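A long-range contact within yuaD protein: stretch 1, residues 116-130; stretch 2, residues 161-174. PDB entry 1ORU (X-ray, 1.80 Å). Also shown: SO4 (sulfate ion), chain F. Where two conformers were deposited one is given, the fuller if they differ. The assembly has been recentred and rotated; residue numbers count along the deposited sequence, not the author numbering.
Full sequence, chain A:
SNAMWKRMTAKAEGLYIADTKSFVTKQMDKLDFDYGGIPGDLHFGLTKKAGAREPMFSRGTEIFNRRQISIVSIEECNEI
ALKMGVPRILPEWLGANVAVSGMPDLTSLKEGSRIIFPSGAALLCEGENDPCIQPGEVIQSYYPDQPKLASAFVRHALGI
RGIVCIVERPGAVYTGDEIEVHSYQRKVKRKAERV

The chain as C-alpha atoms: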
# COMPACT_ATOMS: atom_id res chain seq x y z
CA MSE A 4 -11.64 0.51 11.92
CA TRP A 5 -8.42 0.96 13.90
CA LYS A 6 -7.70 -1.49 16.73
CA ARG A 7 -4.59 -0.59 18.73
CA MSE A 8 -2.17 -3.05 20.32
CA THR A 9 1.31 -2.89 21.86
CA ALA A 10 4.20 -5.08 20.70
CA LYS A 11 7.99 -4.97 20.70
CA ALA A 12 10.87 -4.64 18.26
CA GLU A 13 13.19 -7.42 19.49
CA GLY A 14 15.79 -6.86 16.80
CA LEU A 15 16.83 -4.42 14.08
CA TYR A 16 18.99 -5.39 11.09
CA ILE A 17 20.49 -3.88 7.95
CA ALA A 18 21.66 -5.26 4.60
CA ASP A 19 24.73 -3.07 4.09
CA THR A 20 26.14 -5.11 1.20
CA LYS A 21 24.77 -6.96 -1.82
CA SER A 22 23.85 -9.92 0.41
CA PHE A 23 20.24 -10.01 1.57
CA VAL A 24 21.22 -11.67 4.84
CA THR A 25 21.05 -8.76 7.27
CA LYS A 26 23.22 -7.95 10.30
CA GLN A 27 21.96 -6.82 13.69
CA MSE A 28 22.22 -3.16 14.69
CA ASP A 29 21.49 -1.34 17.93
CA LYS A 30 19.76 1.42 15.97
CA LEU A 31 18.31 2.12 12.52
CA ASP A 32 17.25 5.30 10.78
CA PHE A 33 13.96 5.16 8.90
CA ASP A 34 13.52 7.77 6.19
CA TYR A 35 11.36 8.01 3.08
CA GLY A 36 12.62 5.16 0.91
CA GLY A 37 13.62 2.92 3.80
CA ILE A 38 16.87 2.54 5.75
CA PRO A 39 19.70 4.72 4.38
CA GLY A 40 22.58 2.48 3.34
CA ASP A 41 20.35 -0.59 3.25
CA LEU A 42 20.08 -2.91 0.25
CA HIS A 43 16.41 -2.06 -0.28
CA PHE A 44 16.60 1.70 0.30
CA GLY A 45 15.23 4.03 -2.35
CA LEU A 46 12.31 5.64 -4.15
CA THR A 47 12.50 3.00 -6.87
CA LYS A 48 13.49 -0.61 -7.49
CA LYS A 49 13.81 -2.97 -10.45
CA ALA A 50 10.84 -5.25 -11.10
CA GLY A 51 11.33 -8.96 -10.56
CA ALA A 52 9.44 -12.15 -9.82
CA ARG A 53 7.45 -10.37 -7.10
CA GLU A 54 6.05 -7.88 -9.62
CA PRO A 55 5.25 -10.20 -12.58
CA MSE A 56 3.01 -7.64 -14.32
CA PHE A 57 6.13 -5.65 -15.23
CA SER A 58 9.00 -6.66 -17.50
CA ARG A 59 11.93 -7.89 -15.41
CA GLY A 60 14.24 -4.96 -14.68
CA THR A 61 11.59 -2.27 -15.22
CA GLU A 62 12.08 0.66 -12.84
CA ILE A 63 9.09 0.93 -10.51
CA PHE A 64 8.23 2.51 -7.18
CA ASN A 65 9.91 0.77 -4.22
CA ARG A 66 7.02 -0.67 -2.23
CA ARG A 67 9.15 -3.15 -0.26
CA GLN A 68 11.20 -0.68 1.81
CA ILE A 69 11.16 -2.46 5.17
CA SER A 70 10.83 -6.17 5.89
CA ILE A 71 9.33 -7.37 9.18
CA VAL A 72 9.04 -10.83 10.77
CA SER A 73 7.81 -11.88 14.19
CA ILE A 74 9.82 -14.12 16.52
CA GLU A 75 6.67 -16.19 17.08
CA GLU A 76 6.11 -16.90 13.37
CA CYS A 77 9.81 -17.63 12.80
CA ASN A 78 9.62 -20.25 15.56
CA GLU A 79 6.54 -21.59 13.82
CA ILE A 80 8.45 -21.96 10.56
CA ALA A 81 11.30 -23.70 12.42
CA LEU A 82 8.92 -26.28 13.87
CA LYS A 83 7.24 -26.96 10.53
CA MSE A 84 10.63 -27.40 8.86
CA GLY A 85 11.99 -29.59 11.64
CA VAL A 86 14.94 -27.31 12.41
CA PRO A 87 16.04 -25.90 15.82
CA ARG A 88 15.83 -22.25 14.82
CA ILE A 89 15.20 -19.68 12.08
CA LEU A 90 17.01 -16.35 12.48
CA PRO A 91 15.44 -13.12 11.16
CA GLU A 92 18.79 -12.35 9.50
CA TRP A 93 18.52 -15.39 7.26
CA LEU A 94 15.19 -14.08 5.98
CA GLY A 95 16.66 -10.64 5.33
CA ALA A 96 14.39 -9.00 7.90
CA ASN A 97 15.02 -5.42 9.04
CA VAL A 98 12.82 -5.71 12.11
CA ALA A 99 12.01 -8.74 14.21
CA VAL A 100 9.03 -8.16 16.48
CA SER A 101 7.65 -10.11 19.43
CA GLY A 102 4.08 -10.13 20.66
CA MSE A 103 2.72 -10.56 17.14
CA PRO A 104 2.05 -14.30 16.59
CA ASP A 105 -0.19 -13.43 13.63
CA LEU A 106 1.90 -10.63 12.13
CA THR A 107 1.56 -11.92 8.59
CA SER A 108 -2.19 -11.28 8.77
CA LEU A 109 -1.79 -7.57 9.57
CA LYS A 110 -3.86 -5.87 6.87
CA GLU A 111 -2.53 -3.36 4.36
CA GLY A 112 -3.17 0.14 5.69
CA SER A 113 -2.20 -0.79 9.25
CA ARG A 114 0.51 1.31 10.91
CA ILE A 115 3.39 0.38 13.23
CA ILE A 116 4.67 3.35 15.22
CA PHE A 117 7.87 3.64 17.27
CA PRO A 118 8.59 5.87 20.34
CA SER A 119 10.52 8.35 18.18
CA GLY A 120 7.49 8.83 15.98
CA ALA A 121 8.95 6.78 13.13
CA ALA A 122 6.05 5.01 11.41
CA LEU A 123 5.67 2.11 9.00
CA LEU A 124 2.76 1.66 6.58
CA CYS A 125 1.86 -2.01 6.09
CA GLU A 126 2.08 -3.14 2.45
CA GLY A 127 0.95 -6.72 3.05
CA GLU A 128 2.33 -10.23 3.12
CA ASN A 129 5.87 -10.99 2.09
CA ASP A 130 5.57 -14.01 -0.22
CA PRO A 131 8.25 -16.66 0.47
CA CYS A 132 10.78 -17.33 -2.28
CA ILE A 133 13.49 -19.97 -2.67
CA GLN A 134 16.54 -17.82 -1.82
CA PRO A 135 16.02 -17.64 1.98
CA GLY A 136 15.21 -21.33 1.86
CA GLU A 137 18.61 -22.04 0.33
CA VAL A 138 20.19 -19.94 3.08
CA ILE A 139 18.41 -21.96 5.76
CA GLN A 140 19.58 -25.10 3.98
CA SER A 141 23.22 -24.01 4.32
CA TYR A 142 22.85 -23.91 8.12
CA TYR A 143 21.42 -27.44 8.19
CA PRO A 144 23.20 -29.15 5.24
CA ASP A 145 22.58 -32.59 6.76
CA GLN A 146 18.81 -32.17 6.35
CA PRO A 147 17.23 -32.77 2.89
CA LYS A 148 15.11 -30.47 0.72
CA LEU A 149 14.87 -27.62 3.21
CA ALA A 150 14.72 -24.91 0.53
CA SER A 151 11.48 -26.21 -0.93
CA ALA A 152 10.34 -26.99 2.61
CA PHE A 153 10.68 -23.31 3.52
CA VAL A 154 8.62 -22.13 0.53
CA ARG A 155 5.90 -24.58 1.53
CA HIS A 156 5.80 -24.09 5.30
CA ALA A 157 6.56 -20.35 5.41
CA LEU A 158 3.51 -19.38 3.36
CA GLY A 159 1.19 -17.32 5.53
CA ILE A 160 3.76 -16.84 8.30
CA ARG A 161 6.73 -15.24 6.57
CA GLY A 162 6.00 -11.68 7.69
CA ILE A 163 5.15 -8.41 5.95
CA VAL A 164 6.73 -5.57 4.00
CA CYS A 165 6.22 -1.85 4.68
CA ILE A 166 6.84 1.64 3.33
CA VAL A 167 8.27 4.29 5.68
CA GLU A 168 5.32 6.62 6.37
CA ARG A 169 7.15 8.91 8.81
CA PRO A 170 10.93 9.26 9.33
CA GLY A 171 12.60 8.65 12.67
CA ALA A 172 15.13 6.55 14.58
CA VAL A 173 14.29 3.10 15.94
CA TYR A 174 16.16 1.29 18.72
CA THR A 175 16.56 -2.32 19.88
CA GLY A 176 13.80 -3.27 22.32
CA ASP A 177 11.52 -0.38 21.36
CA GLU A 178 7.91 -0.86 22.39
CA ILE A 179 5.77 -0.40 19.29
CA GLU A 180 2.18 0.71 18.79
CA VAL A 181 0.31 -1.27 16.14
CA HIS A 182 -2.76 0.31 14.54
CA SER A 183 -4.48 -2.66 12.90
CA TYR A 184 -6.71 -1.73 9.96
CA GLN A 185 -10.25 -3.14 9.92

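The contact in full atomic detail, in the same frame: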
# COMPACT_ATOMS: atom_id res chain seq x y z
N ILE A 116 4.00 2.14 14.79
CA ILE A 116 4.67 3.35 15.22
C ILE A 116 5.63 3.14 16.39
O ILE A 116 5.31 2.46 17.36
CB ILE A 116 3.62 4.42 15.59
CG1 ILE A 116 2.67 4.62 14.40
CG2 ILE A 116 4.30 5.74 15.96
CD1 ILE A 116 1.64 5.72 14.61
N PHE A 117 6.81 3.74 16.27
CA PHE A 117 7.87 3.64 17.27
C PHE A 117 7.86 4.86 18.21
O PHE A 117 7.24 5.87 17.91
CB PHE A 117 9.22 3.50 16.55
CG PHE A 117 9.39 2.19 15.83
CD1 PHE A 117 10.21 1.19 16.36
CD2 PHE A 117 8.74 1.95 14.62
CE1 PHE A 117 10.39 -0.03 15.68
CE2 PHE A 117 8.91 0.73 13.95
CZ PHE A 117 9.73 -0.26 14.48
N PRO A 118 8.55 4.76 19.37
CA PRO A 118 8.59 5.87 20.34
C PRO A 118 9.09 7.21 19.78
O PRO A 118 8.68 8.27 20.24
CB PRO A 118 9.51 5.33 21.43
CG PRO A 118 9.23 3.86 21.40
CD PRO A 118 9.22 3.57 19.91
N SER A 119 9.97 7.14 18.79
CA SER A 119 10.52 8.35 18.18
C SER A 119 9.51 9.04 17.28
O SER A 119 9.66 10.21 16.94
CB SER A 119 11.73 7.99 17.34
OG SER A 119 11.31 7.21 16.24
N GLY A 120 8.49 8.29 16.88
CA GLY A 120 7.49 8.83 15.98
C GLY A 120 7.63 8.16 14.62
O GLY A 120 6.74 8.27 13.78
N ALA A 121 8.75 7.47 14.40
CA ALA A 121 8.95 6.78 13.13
C ALA A 121 7.74 5.87 12.92
O ALA A 121 7.27 5.23 13.87
CB ALA A 121 10.24 5.94 13.17
N ALA A 122 7.23 5.82 11.70
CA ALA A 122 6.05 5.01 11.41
C ALA A 122 6.15 4.23 10.11
O ALA A 122 6.64 4.73 9.10
CB ALA A 122 4.81 5.90 11.39
N LEU A 123 5.67 2.99 10.16
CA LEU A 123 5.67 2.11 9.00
C LEU A 123 4.24 1.86 8.52
O LEU A 123 3.33 1.64 9.33
CB LEU A 123 6.34 0.78 9.35
CG LEU A 123 7.80 0.84 9.79
CD1 LEU A 123 8.32 -0.55 10.11
CD2 LEU A 123 8.63 1.48 8.70
N LEU A 124 4.06 1.91 7.20
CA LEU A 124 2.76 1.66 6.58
C LEU A 124 2.80 0.22 6.07
O LEU A 124 3.67 -0.13 5.28
CB LEU A 124 2.54 2.62 5.41
CG LEU A 124 1.35 2.32 4.50
CD1 LEU A 124 0.04 2.53 5.26
CD2 LEU A 124 1.41 3.24 3.27
N CYS A 125 1.87 -0.61 6.52
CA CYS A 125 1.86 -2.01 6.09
C CYS A 125 1.47 -2.19 4.61
O CYS A 125 0.41 -1.73 4.16
CB CYS A 125 0.91 -2.82 6.97
SG CYS A 125 0.92 -4.57 6.55
N GLU A 126 2.34 -2.86 3.86
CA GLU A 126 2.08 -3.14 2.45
C GLU A 126 1.81 -4.63 2.19
O GLU A 126 2.04 -5.14 1.09
CB GLU A 126 3.23 -2.65 1.57
CG GLU A 126 3.26 -1.13 1.38
CD GLU A 126 2.08 -0.60 0.59
OE1 GLU A 126 1.69 -1.24 -0.41
OE2 GLU A 126 1.53 0.47 0.94
N GLY A 127 1.32 -5.32 3.22
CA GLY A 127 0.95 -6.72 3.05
C GLY A 127 1.97 -7.82 3.24
O GLY A 127 3.12 -7.58 3.59
N GLU A 128 1.51 -9.03 2.97
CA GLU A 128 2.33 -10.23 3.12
C GLU A 128 3.57 -10.28 2.25
O GLU A 128 3.55 -9.87 1.09
CB GLU A 128 1.51 -11.48 2.81
CG GLU A 128 0.26 -11.66 3.65
CD GLU A 128 -0.40 -13.00 3.38
OE1 GLU A 128 -1.54 -13.21 3.86
OE2 GLU A 128 0.22 -13.84 2.69
N ASN A 129 4.63 -10.82 2.82
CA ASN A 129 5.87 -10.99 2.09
C ASN A 129 5.83 -12.45 1.64
O ASN A 129 5.96 -13.36 2.45
CB ASN A 129 7.06 -10.73 3.01
CG ASN A 129 8.38 -10.75 2.27
OD1 ASN A 129 8.42 -10.64 1.04
ND2 ASN A 129 9.48 -10.88 3.02
N ASP A 130 5.64 -12.66 0.34
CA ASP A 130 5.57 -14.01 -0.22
C ASP A 130 6.93 -14.69 -0.17
O ASP A 130 7.93 -14.13 -0.62
CB ASP A 130 5.06 -13.94 -1.66
CG ASP A 130 4.74 -15.30 -2.24
OD1 ASP A 130 3.91 -16.02 -1.64
OD2 ASP A 130 5.31 -15.65 -3.29
N ARG A 161 5.39 -15.72 6.89
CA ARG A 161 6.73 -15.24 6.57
C ARG A 161 6.90 -13.74 6.82
O ARG A 161 7.94 -13.17 6.50
CB ARG A 161 7.07 -15.59 5.12
CG ARG A 161 8.54 -15.41 4.76
CD ARG A 161 8.69 -14.46 3.60
NE ARG A 161 10.08 -14.22 3.21
CZ ARG A 161 10.96 -13.53 3.93
NH1 ARG A 161 10.62 -12.98 5.09
NH2 ARG A 161 12.19 -13.34 3.45
N GLY A 162 5.89 -13.10 7.40
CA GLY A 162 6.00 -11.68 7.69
C GLY A 162 5.40 -10.74 6.66
O GLY A 162 4.74 -11.17 5.72
N ILE A 163 5.68 -9.45 6.83
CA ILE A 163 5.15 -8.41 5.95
C ILE A 163 6.22 -7.45 5.47
O ILE A 163 7.37 -7.48 5.94
CB ILE A 163 4.08 -7.58 6.69
CG1 ILE A 163 4.74 -6.85 7.88
CG2 ILE A 163 2.96 -8.48 7.18
CD1 ILE A 163 3.79 -6.00 8.72
N VAL A 164 5.84 -6.60 4.52
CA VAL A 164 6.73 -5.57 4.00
C VAL A 164 6.01 -4.25 4.23
O VAL A 164 4.77 -4.20 4.23
CB VAL A 164 7.05 -5.74 2.50
CG1 VAL A 164 8.07 -6.85 2.32
CG2 VAL A 164 5.78 -6.06 1.72
N CYS A 165 6.77 -3.18 4.42
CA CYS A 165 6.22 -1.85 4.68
C CYS A 165 6.95 -0.73 3.96
O CYS A 165 8.07 -0.89 3.50
CB CYS A 165 6.29 -1.52 6.18
SG CYS A 165 5.47 -2.64 7.33
N ILE A 166 6.28 0.42 3.90
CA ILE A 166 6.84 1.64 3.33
C ILE A 166 7.05 2.52 4.56
O ILE A 166 6.31 2.39 5.54
CB ILE A 166 5.82 2.33 2.39
CG1 ILE A 166 5.84 1.66 1.02
CG2 ILE A 166 6.11 3.82 2.30
CD1 ILE A 166 4.71 2.13 0.11
N VAL A 167 8.06 3.39 4.54
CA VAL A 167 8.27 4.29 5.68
C VAL A 167 7.28 5.45 5.50
O VAL A 167 7.36 6.19 4.52
CB VAL A 167 9.71 4.87 5.71
CG1 VAL A 167 9.84 5.91 6.82
CG2 VAL A 167 10.72 3.74 5.94
N GLU A 168 6.33 5.57 6.43
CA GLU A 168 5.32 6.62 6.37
C GLU A 168 5.79 7.90 7.07
O GLU A 168 5.38 9.00 6.70
CB GLU A 168 4.00 6.12 6.96
CG GLU A 168 2.83 7.11 6.82
CD GLU A 168 1.46 6.47 7.05
OE1 GLU A 168 1.40 5.42 7.74
OE2 GLU A 168 0.45 7.02 6.56
N ARG A 169 6.61 7.75 8.10
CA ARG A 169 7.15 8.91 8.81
C ARG A 169 8.57 8.59 9.28
O ARG A 169 8.81 7.56 9.92
CB ARG A 169 6.30 9.30 10.02
CG ARG A 169 6.69 10.69 10.55
CD ARG A 169 5.98 11.08 11.83
NE ARG A 169 6.31 12.45 12.21
CZ ARG A 169 5.98 13.00 13.38
NH1 ARG A 169 5.31 12.30 14.29
NH2 ARG A 169 6.30 14.27 13.63
N PRO A 170 9.53 9.46 8.95
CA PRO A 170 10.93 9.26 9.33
C PRO A 170 11.17 9.30 10.83
O PRO A 170 10.39 9.90 11.58
CB PRO A 170 11.66 10.39 8.59
CG PRO A 170 10.75 10.69 7.43
CD PRO A 170 9.40 10.66 8.10
N GLY A 171 12.26 8.67 11.26
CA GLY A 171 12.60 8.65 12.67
C GLY A 171 13.54 7.52 13.00
O GLY A 171 13.69 6.58 12.22
N ALA A 172 14.19 7.60 14.16
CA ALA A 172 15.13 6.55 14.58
C ALA A 172 14.40 5.46 15.36
O ALA A 172 13.43 5.74 16.06
CB ALA A 172 16.22 7.15 15.44
N VAL A 173 14.88 4.23 15.22
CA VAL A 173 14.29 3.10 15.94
C VAL A 173 15.44 2.42 16.67
O VAL A 173 16.57 2.37 16.17
CB VAL A 173 13.56 2.13 14.98
CG1 VAL A 173 12.35 2.84 14.37
CG2 VAL A 173 14.49 1.65 13.87
N TYR A 174 15.15 1.91 17.87
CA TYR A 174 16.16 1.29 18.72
C TYR A 174 15.78 -0.11 19.18
O TYR A 174 14.60 -0.43 19.33
CB TYR A 174 16.38 2.18 19.95
CG TYR A 174 16.62 3.64 19.61
CD1 TYR A 174 17.91 4.12 19.37
CD2 TYR A 174 15.55 4.53 19.51
CE1 TYR A 174 18.13 5.46 19.04
CE2 TYR A 174 15.76 5.87 19.18
CZ TYR A 174 17.05 6.33 18.94
OH TYR A 174 17.26 7.66 18.61
S SO4 F . 6.13 17.83 11.17
O1 SO4 F . 6.87 16.75 11.87
O2 SO4 F . 7.08 18.85 10.68
O3 SO4 F . 5.43 17.24 10.02
O4 SO4 F . 5.14 18.47 12.07
O HOH W 1 12.07 4.88 18.37
O HOH W 2 4.45 9.67 14.22
O HOH W 3 8.84 -10.43 5.93
O HOH W 4 4.40 -13.77 4.59

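Strand 122-128 runs antiparallel to strand 163-167, their axes approaching to 4.5 Å with 145° between N-to-C directions; beyond a corner at Glu168, strand 171-174 passes the turn that precedes the first strand. The central ladder is regular: Leu124 N donates to Ile166 O (2.8 Å) and Ile166 N returns a bond to Leu124 O (3.0 Å). A beta bulge interrupts it at each end. At one, Ala122 O accepts from both Glu168 N (2.8 Å) and Arg169 N (3.2 Å), while Ala122 N donates to Arg169 O (2.9 Å). At the other, Val164 O accepts from Glu126 N (2.8 Å), but Val164 N reaches on to Gly127 O (3.0 Å); Asn129 N to Gly162 O (2.9 Å) extends the pairing past the strand. Gly127 and Gly162 both have backbone angles at which a CB would jam against the preceding carbonyl oxygen.

Together the stretches bury 1207 Å², with both apolar and polar residues covered. Leu123, Cys125, Cys165 and Val167 share one face of the sheet: Leu123 CB lies 3.9 Å from Cys165 CB, and Leu123 CD2 4.1 Å from Val167 CG2. Cys125 SG packs against Ile163 CD1 (3.9 Å) and also accepts a hydrogen bond from Gly127 N (3.4 Å), within the bulge. Ala122, Leu124, Ile166 and Arg169 lie on the other face, where the antiparallel pairing places Ala122 CB 4.0 Å from Arg169 CB.

Before the strand, a type I turn from Phe117 to Gly120 is closed by Gly120 N to Phe117 O (2.9 Å). Ser119, chi1 p, uses its hydroxyl twice: OG donates to Ala172 O (2.6 Å) and accepts from Ala121 N (3.2 Å). Gly171 packs closely against Ala121, its CA 3.6 Å from Ala121 CB; an ideal CB would lie 2.8 Å from Ala121 CB, a clash. Val173 CG1 sits over the Phe117 ring face, 3.5 Å from the ring centroid, in a CH-pi contact between two buried residues.

Arg169 is extended along its side chain; its NH1 donates to water 2 (2.8 Å), which donates to Gly120 O (2.7 Å), and its NH2 donates to sulfate O1 (3.1 Å), an ion probably from the crystallisation liquor. At the far end, Asn129 ND2 lies over one face of the Arg161 guanidinium, 3.2 Å from Arg161 CZ; ND2 and the guanidinium nitrogens are all donors, so they pack without bonding. Water 3 instead accepts from Asn129 ND2 (3.0 Å) and donates to Arg161 O (2.9 Å).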